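Local coordinates for designed protein (Trypanosoma brucei, PDB 6IEV) that has no established natural function, being a designed protein with a thioredoxin fold that has served in work on stability at high temperature, at residues V18-P22 with L60-E65; N38-V44 with T94-G100; V44-P48 with Y87-P93. The contacts are given in a common frame with arbitrary orientation. Residues are numbered along the deposited sequence.

In the fold
From the N terminus, 18-22 leads into edge strand 23-24, and contact 1 closes a loop by laying it on helix 53-66. Before that helix comes strand 40-46, the central strand of the mixed sheet; its 38-44 part pairs with 94-99 in contact 2, and its end, 44-48, meets 87-93 in contact 3. Contact 3 therefore nests inside the loop closed by contact 2, and contact 1 crosses both. Leu60 joins contact 1 to the others by packing on Val44, which contacts 2 and 3 share, and reaches Val42 and Phe95 of contact 2. The three together tie the N-terminal segment, a helix, the sheet and the loop before strand 94-99 into one thioredoxin fold.

Contact 1 (V18-P22 with L60-E65)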
ATOM      1  N   VAL A  18       6.699  11.654   3.988  1.00 77.39           N
ATOM      2  CA  VAL A  18       5.765  11.491   5.106  1.00 71.03           C
ATOM      3  C   VAL A  18       6.345  12.137   6.368  1.00 71.33           C
ATOM      4  O   VAL A  18       7.567  12.266   6.511  1.00 66.46           O
ATOM      5  CB  VAL A  18       5.442   9.988   5.339  1.00 65.57           C
ATOM      6  CG1 VAL A  18       4.555   9.766   6.568  1.00 64.18           C
ATOM      7  CG2 VAL A  18       4.786   9.383   4.098  1.00 60.76           C
ATOM      8  N   LYS A  19       5.445  12.576   7.290  1.00 69.75           N
ATOM      9  CA  LYS A  19       5.828  12.989   8.641  1.00 74.89           C
ATOM     10  C   LYS A  19       6.729  11.900   9.222  1.00 72.46           C
ATOM     11  O   LYS A  19       6.532  10.715   8.904  1.00 73.95           O
ATOM     12  CB  LYS A  19       4.617  13.159   9.585  1.00 75.40           C
ATOM     13  CG  LYS A  19       3.484  14.150   9.259  1.00 76.85           C
ATOM     14  CD  LYS A  19       3.924  15.398   8.467  1.00 83.47           C
ATOM     15  CE  LYS A  19       5.075  16.238   9.213  1.00 85.36           C
ATOM     16  NZ  LYS A  19       6.061  16.925   8.421  1.00 85.79           N
ATOM     17  N   PRO A  20       7.713  12.237  10.092  1.00 69.52           N
ATOM     18  CA  PRO A  20       8.237  11.196  10.982  1.00 60.35           C
ATOM     19  C   PRO A  20       7.062  10.461  11.597  1.00 67.84           C
ATOM     20  O   PRO A  20       6.263  11.062  12.319  1.00 72.49           O
ATOM     21  CB  PRO A  20       9.042  11.980  12.030  1.00 54.99           C
ATOM     22  CG  PRO A  20       9.499  13.204  11.317  1.00 55.47           C
ATOM     23  CD  PRO A  20       8.441  13.513  10.249  1.00 65.97           C
ATOM     24  N   SER A  21       6.911   9.185  11.278  1.00 64.81           N
ATOM     25  CA  SER A  21       5.730   8.481  11.729  1.00 56.29           C
ATOM     26  C   SER A  21       6.141   7.208  12.445  1.00 55.60           C
ATOM     27  O   SER A  21       7.199   6.642  12.147  1.00 55.02           O
ATOM     28  CB  SER A  21       4.820   8.125  10.539  1.00 50.15           C
ATOM     29  OG  SER A  21       4.382   9.286   9.860  1.00 47.87           O
ATOM     30  N   PRO A  22       5.375   6.785  13.463  1.00 56.00           N
ATOM     31  CA  PRO A  22       4.342   7.607  14.110  1.00 50.07           C
ATOM     32  C   PRO A  22       4.961   8.805  14.829  1.00 45.97           C
ATOM     33  O   PRO A  22       6.108   8.717  15.278  1.00 46.18           O
ATOM     34  CB  PRO A  22       3.709   6.658  15.121  1.00 42.61           C
ATOM     35  CG  PRO A  22       4.763   5.643  15.390  1.00 55.03           C
ATOM     36  CD  PRO A  22       5.535   5.476  14.117  1.00 56.04           C
ATOM     37  N   LEU A  60       3.079   0.927  12.251  1.00 57.63           N
ATOM     38  CA  LEU A  60       2.383   2.186  12.190  1.00 52.24           C
ATOM     39  C   LEU A  60       3.043   3.053  11.146  1.00 48.93           C
ATOM     40  O   LEU A  60       2.377   3.813  10.444  1.00 46.19           O
ATOM     41  CB  LEU A  60       2.386   2.850  13.555  1.00 51.45           C
ATOM     42  CG  LEU A  60       1.076   3.488  13.963  1.00 55.09           C
ATOM     43  CD1 LEU A  60      -0.104   2.592  13.668  1.00 57.56           C
ATOM     44  CD2 LEU A  60       1.187   3.721  15.439  1.00 54.90           C
ATOM     45  N   ARG A  61       4.352   2.922  11.013  1.00 54.77           N
ATOM     46  CA  ARG A  61       5.063   3.732  10.043  1.00 52.11           C
ATOM     47  C   ARG A  61       4.670   3.366   8.598  1.00 50.25           C
ATOM     48  O   ARG A  61       4.399   4.249   7.773  1.00 43.78           O
ATOM     49  CB  ARG A  61       6.561   3.555  10.242  1.00 59.81           C
ATOM     50  CG  ARG A  61       7.264   4.341   9.230  1.00 68.18           C
ATOM     51  CD  ARG A  61       8.726   4.207   9.312  1.00 72.99           C
ATOM     52  NE  ARG A  61       9.001   2.982  10.054  1.00 92.51           N
ATOM     53  CZ  ARG A  61       9.883   2.038   9.720  1.00101.35           C
ATOM     54  NH1 ARG A  61      10.441   2.004   8.484  1.00102.92           N
ATOM     55  NH2 ARG A  61      10.055   0.995  10.524  1.00101.94           N
ATOM     56  N   LYS A  62       4.646   2.068   8.264  1.00 55.40           N
ATOM     57  CA  LYS A  62       4.249   1.687   6.903  1.00 60.84           C
ATOM     58  C   LYS A  62       2.820   2.094   6.617  1.00 56.21           C
ATOM     59  O   LYS A  62       2.486   2.497   5.499  1.00 62.85           O
ATOM     60  CB  LYS A  62       4.409   0.188   6.657  1.00 66.67           C
ATOM     61  CG  LYS A  62       4.926  -0.138   5.229  1.00 77.03           C
ATOM     62  CD  LYS A  62       3.806  -0.431   4.227  1.00 76.34           C
ATOM     63  CE  LYS A  62       4.334  -1.139   2.973  1.00 76.02           C
ATOM     64  NZ  LYS A  62       4.992  -0.202   2.006  1.00 76.36           N
ATOM     65  N   LEU A  63       1.956   1.987   7.614  1.00 50.81           N
ATOM     66  CA  LEU A  63       0.568   2.328   7.374  1.00 47.25           C
ATOM     67  C   LEU A  63       0.412   3.815   7.083  1.00 57.14           C
ATOM     68  O   LEU A  63      -0.513   4.210   6.366  1.00 62.35           O
ATOM     69  CB  LEU A  63      -0.266   1.875   8.573  1.00 51.95           C
ATOM     70  CG  LEU A  63      -1.779   2.026   8.548  1.00 63.31           C
ATOM     71  CD1 LEU A  63      -2.364   0.951   9.434  1.00 69.19           C
ATOM     72  CD2 LEU A  63      -2.185   3.398   9.052  1.00 73.66           C
ATOM     73  N   ALA A  64       1.299   4.658   7.622  1.00 59.92           N
ATOM     74  CA  ALA A  64       1.227   6.072   7.269  1.00 59.11           C
ATOM     75  C   ALA A  64       1.721   6.298   5.849  1.00 58.14           C
ATOM     76  O   ALA A  64       1.275   7.233   5.169  1.00 49.91           O
ATOM     77  CB  ALA A  64       2.054   6.912   8.245  1.00 60.53           C
ATOM     78  N   GLU A  65       2.665   5.465   5.402  1.00 58.04           N
ATOM     79  CA  GLU A  65       3.202   5.606   4.056  1.00 41.97           C
ATOM     80  C   GLU A  65       2.173   5.206   3.009  1.00 47.78           C
ATOM     81  O   GLU A  65       2.035   5.877   1.983  1.00 55.66           O
ATOM     82  CB  GLU A  65       4.466   4.756   3.916  1.00 43.69           C
ATOM     83  CG  GLU A  65       5.605   5.156   4.858  1.00 49.38           C
ATOM     84  CD  GLU A  65       6.815   4.228   4.766  1.00 68.18           C
ATOM     85  OE1 GLU A  65       7.858   4.538   5.381  1.00 75.94           O
ATOM     86  OE2 GLU A  65       6.731   3.190   4.078  1.00 77.69           O
TER
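Val18 lies over the last turn of helix 53-66, its CG1 4.1 Å from Ala64 CB and its CG2 4.1 Å from Glu65 CA. From there the extended, irregular segment 18-22 runs back along the helix, so that Val18 is level with Glu65 and Ser21 with Arg61, whose CA atoms are 6.5 and 5.1 Å apart respectively. Lys19 and Pro20 stay clear of the helix. Ser21 turns inward and sets its OG 3.7 Å from Ala64 CB; the small alanine leaves room for this close approach. Ser21 O also rests 3.7 Å from Arg61 CB. A cis peptide bond leads into Pro22, whose ring meets the helix through Pro22 CB and Leu60 CD2, 3.9 Å apart. Leu60 and Ala64, one turn apart, thus share a helix face that also touches Thr72 of strand 70-76, so the segment enters strand 23-24 alongside the core. At the other end, Val18 packs on Ala36 and Glu65 on Ser37, both of a second subunit. No hydrogen bond crosses between the segments: Ser21 OG donates within its own segment, to Lys19 O at 2.8 Å. The 274 Å² buried here rests on van der Waals packing, apolar at Val18 and Pro22, with Ser21 oxygens against carbon between them, and without directional polar bonds between loop and helix.

Contact 2 (N38-V44 with T94-G100); sequences NRISVIV and TFVIEKG
Extended strands 40-44 and 94-99 (phi about -85 to -150°, psi 125 to 155°) run antiparallel, axes 4.6 Å apart at closest approach, N-to-C directions at 159°; the chain leaves the second through Gly100 at 53/39°. Where 40-44 begins and 94-99 ends, Lys99 (74 Å² buried; chi1/chi2 t) lies along Ile40, CD to Ile40 CG1 3.8 Å, and Lys99 NZ donates to Asn38 O at 2.9 Å. Ile43 (69 Å²) and Val96 form a hydrogen-bonded pair: Ile43 N to Val96 O 2.9 Å, Val96 N to Ile43 O 2.8 Å. Glu98 (59 Å²) pairs likewise with Ser41, Ser41 N to Glu98 O and Glu98 N to Ser41 O both 2.8 Å; Glu98 OE2 hydrogen-bonds Tyr87 OH, and Glu98 CG lies 4.3 Å from Ile43 CD1. Val42 opposes Ile97 and Val44 Phe95 as non-hydrogen-bonded pairs. This is the central antiparallel junction of the thioredoxin sheet. These four face helices 53-66 and 112-123; Phe95 (m) offers a ring face to Val44, CE1 to Val44 CG2 3.4 Å.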
ATOM      1  N   ASN A  38      -9.591  17.204  10.376  1.00 67.81           N
ATOM      2  CA  ASN A  38     -10.564  16.381   9.674  1.00 63.74           C
ATOM      3  C   ASN A  38      -9.921  15.223   8.926  1.00 52.93           C
ATOM      4  O   ASN A  38     -10.639  14.387   8.370  1.00 56.89           O
ATOM      5  CB  ASN A  38     -11.381  17.239   8.709  1.00 73.43           C
ATOM      6  CG  ASN A  38     -12.640  17.782   9.348  1.00 92.90           C
ATOM      7  OD1 ASN A  38     -12.904  18.987   9.308  1.00100.34           O
ATOM      8  ND2 ASN A  38     -13.422  16.892   9.959  1.00 99.35           N
ATOM      9  N   ARG A  39      -8.597  15.110   8.953  1.00 52.44           N
ATOM     10  CA  ARG A  39      -7.951  13.862   8.590  1.00 55.54           C
ATOM     11  C   ARG A  39      -8.210  12.792   9.646  1.00 56.25           C
ATOM     12  O   ARG A  39      -8.643  13.068  10.764  1.00 65.16           O
ATOM     13  CB  ARG A  39      -6.448  14.064   8.417  1.00 56.74           C
ATOM     14  CG  ARG A  39      -6.091  15.009   7.282  1.00 57.41           C
ATOM     15  CD  ARG A  39      -4.713  15.642   7.469  1.00 60.06           C
ATOM     16  NE  ARG A  39      -3.621  14.673   7.354  1.00 54.97           N
ATOM     17  CZ  ARG A  39      -3.137  14.218   6.204  1.00 53.55           C
ATOM     18  NH1 ARG A  39      -3.639  14.647   5.052  1.00 58.40           N
ATOM     19  NH2 ARG A  39      -2.145  13.339   6.202  1.00 45.16           N
ATOM     20  N   ILE A  40      -7.976  11.550   9.257  1.00 50.73           N
ATOM     21  CA  ILE A  40      -8.095  10.416  10.158  1.00 40.13           C
ATOM     22  C   ILE A  40      -6.775  10.260  10.899  1.00 52.07           C
ATOM     23  O   ILE A  40      -5.699  10.228  10.285  1.00 53.42           O
ATOM     24  CB  ILE A  40      -8.468   9.141   9.391  1.00 48.13           C
ATOM     25  CG1 ILE A  40      -9.912   9.247   8.890  1.00 46.53           C
ATOM     26  CG2 ILE A  40      -8.262   7.901  10.250  1.00 44.74           C
ATOM     27  CD1 ILE A  40     -10.466   7.937   8.406  1.00 55.45           C
ATOM     28  N   SER A  41      -6.854  10.209  12.225  1.00 39.27           N
ATOM     29  CA  SER A  41      -5.706   9.992  13.086  1.00 42.64           C
ATOM     30  C   SER A  41      -5.747   8.584  13.673  1.00 47.89           C
ATOM     31  O   SER A  41      -6.799   8.118  14.129  1.00 56.31           O
ATOM     32  CB  SER A  41      -5.688  11.028  14.220  1.00 47.38           C
ATOM     33  OG  SER A  41      -6.169  12.288  13.783  1.00 51.77           O
ATOM     34  N   VAL A  42      -4.597   7.925  13.706  1.00 43.72           N
ATOM     35  CA  VAL A  42      -4.450   6.632  14.363  1.00 37.24           C
ATOM     36  C   VAL A  42      -3.445   6.778  15.495  1.00 40.76           C
ATOM     37  O   VAL A  42      -2.296   7.173  15.262  1.00 44.45           O
ATOM     38  CB  VAL A  42      -3.972   5.554  13.384  1.00 41.92           C
ATOM     39  CG1 VAL A  42      -3.839   4.235  14.131  1.00 42.57           C
ATOM     40  CG2 VAL A  42      -4.904   5.465  12.162  1.00 35.61           C
ATOM     41  N   ILE A  43      -3.860   6.452  16.715  1.00 39.34           N
ATOM     42  CA  ILE A  43      -3.032   6.654  17.902  1.00 40.73           C
ATOM     43  C   ILE A  43      -2.805   5.310  18.566  1.00 37.70           C
ATOM     44  O   ILE A  43      -3.763   4.589  18.859  1.00 46.87           O
ATOM     45  CB  ILE A  43      -3.677   7.630  18.902  1.00 38.41           C
ATOM     46  CG1 ILE A  43      -4.221   8.854  18.173  1.00 38.31           C
ATOM     47  CG2 ILE A  43      -2.684   8.019  19.998  1.00 34.88           C
ATOM     48  CD1 ILE A  43      -5.522   9.346  18.785  1.00 42.82           C
ATOM     49  N   VAL A  44      -1.552   4.972  18.796  1.00 36.01           N
ATOM     50  CA  VAL A  44      -1.209   3.787  19.561  1.00 36.11           C
ATOM     51  C   VAL A  44      -0.817   4.239  20.968  1.00 39.12           C
ATOM     52  O   VAL A  44       0.014   5.143  21.137  1.00 37.84           O
ATOM     53  CB  VAL A  44      -0.089   2.975  18.885  1.00 38.38           C
ATOM     54  CG1 VAL A  44       1.228   3.716  18.884  1.00 34.31           C
ATOM     55  CG2 VAL A  44       0.071   1.643  19.576  1.00 38.91           C
ATOM     56  N   THR A  94      -3.122  -0.273  22.857  1.00 59.10           N
ATOM     57  CA  THR A  94      -4.432  -0.033  22.273  1.00 55.25           C
ATOM     58  C   THR A  94      -4.287   0.981  21.152  1.00 51.12           C
ATOM     59  O   THR A  94      -3.520   1.941  21.266  1.00 51.36           O
ATOM     60  CB  THR A  94      -5.449   0.478  23.312  1.00 50.90           C
ATOM     61  OG1 THR A  94      -5.647  -0.525  24.306  1.00 60.66           O
ATOM     62  CG2 THR A  94      -6.793   0.786  22.660  1.00 49.50           C
ATOM     63  N   PHE A  95      -5.029   0.756  20.074  1.00 48.21           N
ATOM     64  CA  PHE A  95      -5.124   1.679  18.962  1.00 40.39           C
ATOM     65  C   PHE A  95      -6.464   2.391  18.999  1.00 41.67           C
ATOM     66  O   PHE A  95      -7.501   1.757  19.189  1.00 49.45           O
ATOM     67  CB  PHE A  95      -4.978   0.926  17.645  1.00 45.13           C
ATOM     68  CG  PHE A  95      -3.641   0.276  17.471  1.00 43.84           C
ATOM     69  CD1 PHE A  95      -2.592   0.981  16.911  1.00 38.01           C
ATOM     70  CD2 PHE A  95      -3.430  -1.037  17.878  1.00 41.71           C
ATOM     71  CE1 PHE A  95      -1.353   0.395  16.746  1.00 40.29           C
ATOM     72  CE2 PHE A  95      -2.194  -1.638  17.712  1.00 34.98           C
ATOM     73  CZ  PHE A  95      -1.152  -0.917  17.152  1.00 39.48           C
ATOM     74  N   VAL A  96      -6.446   3.700  18.776  1.00 39.13           N
ATOM     75  CA  VAL A  96      -7.656   4.504  18.656  1.00 33.93           C
ATOM     76  C   VAL A  96      -7.646   5.183  17.293  1.00 42.69           C
ATOM     77  O   VAL A  96      -6.608   5.698  16.857  1.00 42.11           O
ATOM     78  CB  VAL A  96      -7.751   5.555  19.776  1.00 47.81           C
ATOM     79  CG1 VAL A  96      -8.940   6.477  19.534  1.00 52.71           C
ATOM     80  CG2 VAL A  96      -7.849   4.868  21.159  1.00 45.34           C
ATOM     81  N   ILE A  97      -8.781   5.159  16.607  1.00 37.44           N
ATOM     82  CA  ILE A  97      -8.928   5.843  15.330  1.00 43.64           C
ATOM     83  C   ILE A  97      -9.876   7.013  15.522  1.00 48.57           C
ATOM     84  O   ILE A  97     -11.008   6.828  15.980  1.00 55.84           O
ATOM     85  CB  ILE A  97      -9.426   4.894  14.231  1.00 45.57           C
ATOM     86  CG1 ILE A  97      -8.494   3.690  14.146  1.00 45.47           C
ATOM     87  CG2 ILE A  97      -9.480   5.622  12.892  1.00 45.75           C
ATOM     88  CD1 ILE A  97      -8.959   2.635  13.167  1.00 50.76           C
ATOM     89  N   GLU A  98      -9.429   8.210  15.142  1.00 47.24           N
ATOM     90  CA  GLU A  98     -10.198   9.422  15.361  1.00 45.94           C
ATOM     91  C   GLU A  98     -10.298  10.230  14.078  1.00 45.83           C
ATOM     92  O   GLU A  98      -9.427  10.163  13.207  1.00 46.60           O
ATOM     93  CB  GLU A  98      -9.570  10.287  16.452  1.00 50.89           C
ATOM     94  CG  GLU A  98      -9.688   9.685  17.849  1.00 71.45           C
ATOM     95  CD  GLU A  98     -10.151  10.691  18.883  1.00 79.06           C
ATOM     96  OE1 GLU A  98     -11.042  10.350  19.690  1.00 86.15           O
ATOM     97  OE2 GLU A  98      -9.623  11.822  18.885  1.00 85.94           O
ATOM     98  N   LYS A  99     -11.356  11.028  13.991  1.00 52.43           N
ATOM     99  CA  LYS A  99     -11.510  12.001  12.920  1.00 52.60           C
ATOM    100  C   LYS A  99     -12.315  13.165  13.471  1.00 53.80           C
ATOM    101  O   LYS A  99     -13.349  12.948  14.107  1.00 62.05           O
ATOM    102  CB  LYS A  99     -12.201  11.383  11.702  1.00 56.95           C
ATOM    103  CG  LYS A  99     -12.509  12.357  10.584  1.00 63.19           C
ATOM    104  CD  LYS A  99     -12.829  11.611   9.289  1.00 69.30           C
ATOM    105  CE  LYS A  99     -13.886  12.351   8.466  1.00 75.70           C
ATOM    106  NZ  LYS A  99     -13.397  13.660   7.946  1.00 78.99           N
ATOM    107  N   GLY A 100     -11.805  14.377  13.294  1.00 52.10           N
ATOM    108  CA  GLY A 100     -12.485  15.544  13.848  1.00 62.00           C
ATOM    109  C   GLY A 100     -12.781  15.440  15.328  1.00 74.42           C
ATOM    110  O   GLY A 100     -13.862  15.848  15.779  1.00 85.39           O
TER

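Contact 3 (V44-P48 with Y87-P93); sequences VFTLP and YNITSVP
Segment 44-48 is the extended end of strand 40-46 (Phe45 -101/117°, Thr46 -132/175°); segment 87-93 is an irregular loop. Asn88, at phi/psi 56/48°, is the C-prime residue of the Schellman motif ending helix 81-86; a cis peptide bond precedes Pro93 (-78/149°). The backbones come closest at Thr46 and Pro93, CA atoms 4.7 Å apart, with Pro93 CA 3.2 Å from Phe45 O (CA-H...O contact). No hydrogen bond joins the segments, but a backbone hydrogen bond links Phe45 N to Thr94 O just beyond. A cis-proline leading into strand 94-99, beside the end of central strand 40-46, is a hallmark of the thioredoxin fold, where it borders the CXXC active site; this chain has no cysteine, consistent with the architecture being kept without the redox site. Phe45 (chi1 m, chi2 81°) buries 112 Å². Ile89 (m, m) sits over one face of its ring, CG1 3.7 Å from the centroid (CH-pi). Tyr87 (m) meets it obliquely, centroids 5.7 Å apart, planes at 45°, Phe45 CZ 3.8 Å from Tyr87 CG. Val92 (64 Å²) sets CB 3.6 Å from Phe45 O and, towards the surface, CG2 3.7 Å from Leu47 CG. Pro93 CB lies 4.1 Å from Thr46 CG2.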
ATOM      1  N   VAL A  44      -1.552   4.972  18.796  1.00 36.01           N
ATOM      2  CA  VAL A  44      -1.209   3.787  19.561  1.00 36.11           C
ATOM      3  C   VAL A  44      -0.817   4.239  20.968  1.00 39.12           C
ATOM      4  O   VAL A  44       0.014   5.143  21.137  1.00 37.84           O
ATOM      5  CB  VAL A  44      -0.089   2.975  18.885  1.00 38.38           C
ATOM      6  CG1 VAL A  44       1.228   3.716  18.884  1.00 34.31           C
ATOM      7  CG2 VAL A  44       0.071   1.643  19.576  1.00 38.91           C
ATOM      8  N   PHE A  45      -1.466   3.654  21.968  1.00 33.74           N
ATOM      9  CA  PHE A  45      -1.137   3.873  23.376  1.00 41.22           C
ATOM     10  C   PHE A  45      -0.328   2.680  23.858  1.00 42.21           C
ATOM     11  O   PHE A  45      -0.862   1.572  23.930  1.00 41.68           O
ATOM     12  CB  PHE A  45      -2.411   4.004  24.221  1.00 42.66           C
ATOM     13  CG  PHE A  45      -3.212   5.240  23.930  1.00 46.68           C
ATOM     14  CD1 PHE A  45      -4.074   5.289  22.836  1.00 47.43           C
ATOM     15  CD2 PHE A  45      -3.104   6.359  24.749  1.00 43.48           C
ATOM     16  CE1 PHE A  45      -4.812   6.437  22.562  1.00 48.27           C
ATOM     17  CE2 PHE A  45      -3.831   7.501  24.490  1.00 36.97           C
ATOM     18  CZ  PHE A  45      -4.684   7.550  23.396  1.00 47.77           C
ATOM     19  N   THR A  46       0.925   2.913  24.252  1.00 40.78           N
ATOM     20  CA  THR A  46       1.850   1.833  24.581  1.00 50.08           C
ATOM     21  C   THR A  46       2.554   2.106  25.900  1.00 55.94           C
ATOM     22  O   THR A  46       2.388   3.158  26.520  1.00 61.97           O
ATOM     23  CB  THR A  46       2.929   1.626  23.512  1.00 54.32           C
ATOM     24  OG1 THR A  46       3.732   2.810  23.413  1.00 63.15           O
ATOM     25  CG2 THR A  46       2.310   1.312  22.189  1.00 56.72           C
ATOM     26  N   LEU A  47       3.333   1.110  26.317  1.00 56.93           N
ATOM     27  CA  LEU A  47       4.314   1.134  27.390  1.00 64.10           C
ATOM     28  C   LEU A  47       5.721   1.130  26.810  1.00 70.18           C
ATOM     29  O   LEU A  47       5.910   0.767  25.643  1.00 76.68           O
ATOM     30  CB  LEU A  47       4.097  -0.054  28.333  1.00 67.77           C
ATOM     31  CG  LEU A  47       2.988   0.367  29.297  1.00 71.86           C
ATOM     32  CD1 LEU A  47       2.706  -0.699  30.349  1.00 86.39           C
ATOM     33  CD2 LEU A  47       3.317   1.719  29.943  1.00 74.62           C
ATOM     34  N   PRO A  48       6.748   1.557  27.583  1.00 76.59           N
ATOM     35  CA  PRO A  48       8.032   1.910  26.956  1.00 88.23           C
ATOM     36  C   PRO A  48       8.633   0.803  26.106  1.00111.54           C
ATOM     37  O   PRO A  48       8.749   0.985  24.885  1.00119.74           O
ATOM     38  CB  PRO A  48       8.934   2.229  28.158  1.00 80.47           C
ATOM     39  CG  PRO A  48       8.249   1.590  29.336  1.00 81.25           C
ATOM     40  CD  PRO A  48       6.799   1.750  29.044  1.00 77.13           C
ATOM     41  N   TYR A  87      -8.706   9.273  27.042  1.00 45.47           N
ATOM     42  CA  TYR A  87      -9.202   8.331  26.052  1.00 42.65           C
ATOM     43  C   TYR A  87      -9.648   7.011  26.658  1.00 50.56           C
ATOM     44  O   TYR A  87      -9.931   6.069  25.912  1.00 53.27           O
ATOM     45  CB  TYR A  87      -8.127   8.102  24.981  1.00 44.97           C
ATOM     46  CG  TYR A  87      -8.037   9.258  24.027  1.00 49.01           C
ATOM     47  CD1 TYR A  87      -7.302  10.390  24.354  1.00 51.87           C
ATOM     48  CD2 TYR A  87      -8.701   9.232  22.808  1.00 54.88           C
ATOM     49  CE1 TYR A  87      -7.230  11.468  23.487  1.00 65.89           C
ATOM     50  CE2 TYR A  87      -8.626  10.298  21.932  1.00 60.00           C
ATOM     51  CZ  TYR A  87      -7.891  11.411  22.275  1.00 71.26           C
ATOM     52  OH  TYR A  87      -7.814  12.484  21.417  1.00 83.11           O
ATOM     53  N   ASN A  88      -9.707   6.918  27.990  1.00 50.57           N
ATOM     54  CA  ASN A  88     -10.243   5.739  28.668  1.00 53.36           C
ATOM     55  C   ASN A  88      -9.534   4.455  28.241  1.00 53.72           C
ATOM     56  O   ASN A  88     -10.163   3.444  27.926  1.00 56.55           O
ATOM     57  CB  ASN A  88     -11.753   5.634  28.462  1.00 63.38           C
ATOM     58  CG  ASN A  88     -12.524   6.321  29.570  1.00 82.56           C
ATOM     59  OD1 ASN A  88     -13.207   7.322  29.341  1.00 88.81           O
ATOM     60  ND2 ASN A  88     -12.386   5.807  30.794  1.00 85.10           N
ATOM     61  N   ILE A  89      -8.206   4.497  28.243  1.00 58.55           N
ATOM     62  CA  ILE A  89      -7.400   3.352  27.828  1.00 58.65           C
ATOM     63  C   ILE A  89      -7.295   2.387  28.999  1.00 64.97           C
ATOM     64  O   ILE A  89      -6.706   2.714  30.036  1.00 66.14           O
ATOM     65  CB  ILE A  89      -6.004   3.782  27.369  1.00 54.92           C
ATOM     66  CG1 ILE A  89      -6.090   4.811  26.240  1.00 54.08           C
ATOM     67  CG2 ILE A  89      -5.192   2.548  27.011  1.00 49.93           C
ATOM     68  CD1 ILE A  89      -6.883   4.332  25.029  1.00 53.78           C
ATOM     69  N   THR A  90      -7.804   1.174  28.808  1.00 61.68           N
ATOM     70  CA  THR A  90      -7.863   0.190  29.872  1.00 68.27           C
ATOM     71  C   THR A  90      -6.778  -0.876  29.775  1.00 72.34           C
ATOM     72  O   THR A  90      -6.490  -1.535  30.778  1.00 79.79           O
ATOM     73  CB  THR A  90      -9.235  -0.493  29.860  1.00 69.65           C
ATOM     74  OG1 THR A  90      -9.393  -1.215  28.635  1.00 64.87           O
ATOM     75  CG2 THR A  90     -10.336   0.548  29.937  1.00 74.82           C
ATOM     76  N   SER A  91      -6.162  -1.056  28.613  1.00 71.91           N
ATOM     77  CA  SER A  91      -5.014  -1.943  28.492  1.00 70.21           C
ATOM     78  C   SER A  91      -4.128  -1.430  27.368  1.00 65.57           C
ATOM     79  O   SER A  91      -4.571  -0.677  26.504  1.00 53.71           O
ATOM     80  CB  SER A  91      -5.431  -3.397  28.246  1.00 75.22           C
ATOM     81  OG  SER A  91      -6.451  -3.481  27.268  1.00 73.77           O
ATOM     82  N   VAL A  92      -2.864  -1.838  27.393  1.00 67.35           N
ATOM     83  CA  VAL A  92      -1.932  -1.457  26.340  1.00 62.98           C
ATOM     84  C   VAL A  92      -1.389  -2.738  25.720  1.00 67.66           C
ATOM     85  O   VAL A  92      -1.348  -3.778  26.389  1.00 77.41           O
ATOM     86  CB  VAL A  92      -0.801  -0.561  26.875  1.00 63.98           C
ATOM     87  CG1 VAL A  92      -1.365   0.649  27.617  1.00 59.61           C
ATOM     88  CG2 VAL A  92       0.166  -1.362  27.736  1.00 63.15           C
ATOM     89  N   PRO A  93      -1.013  -2.730  24.438  1.00 65.22           N
ATOM     90  CA  PRO A  93      -1.212  -1.575  23.561  1.00 61.51           C
ATOM     91  C   PRO A  93      -2.648  -1.491  23.083  1.00 62.45           C
ATOM     92  O   PRO A  93      -3.318  -2.513  22.956  1.00 72.75           O
ATOM     93  CB  PRO A  93      -0.255  -1.845  22.403  1.00 57.65           C
ATOM     94  CG  PRO A  93      -0.181  -3.324  22.341  1.00 59.79           C
ATOM     95  CD  PRO A  93      -0.244  -3.795  23.776  1.00 65.82           C
TER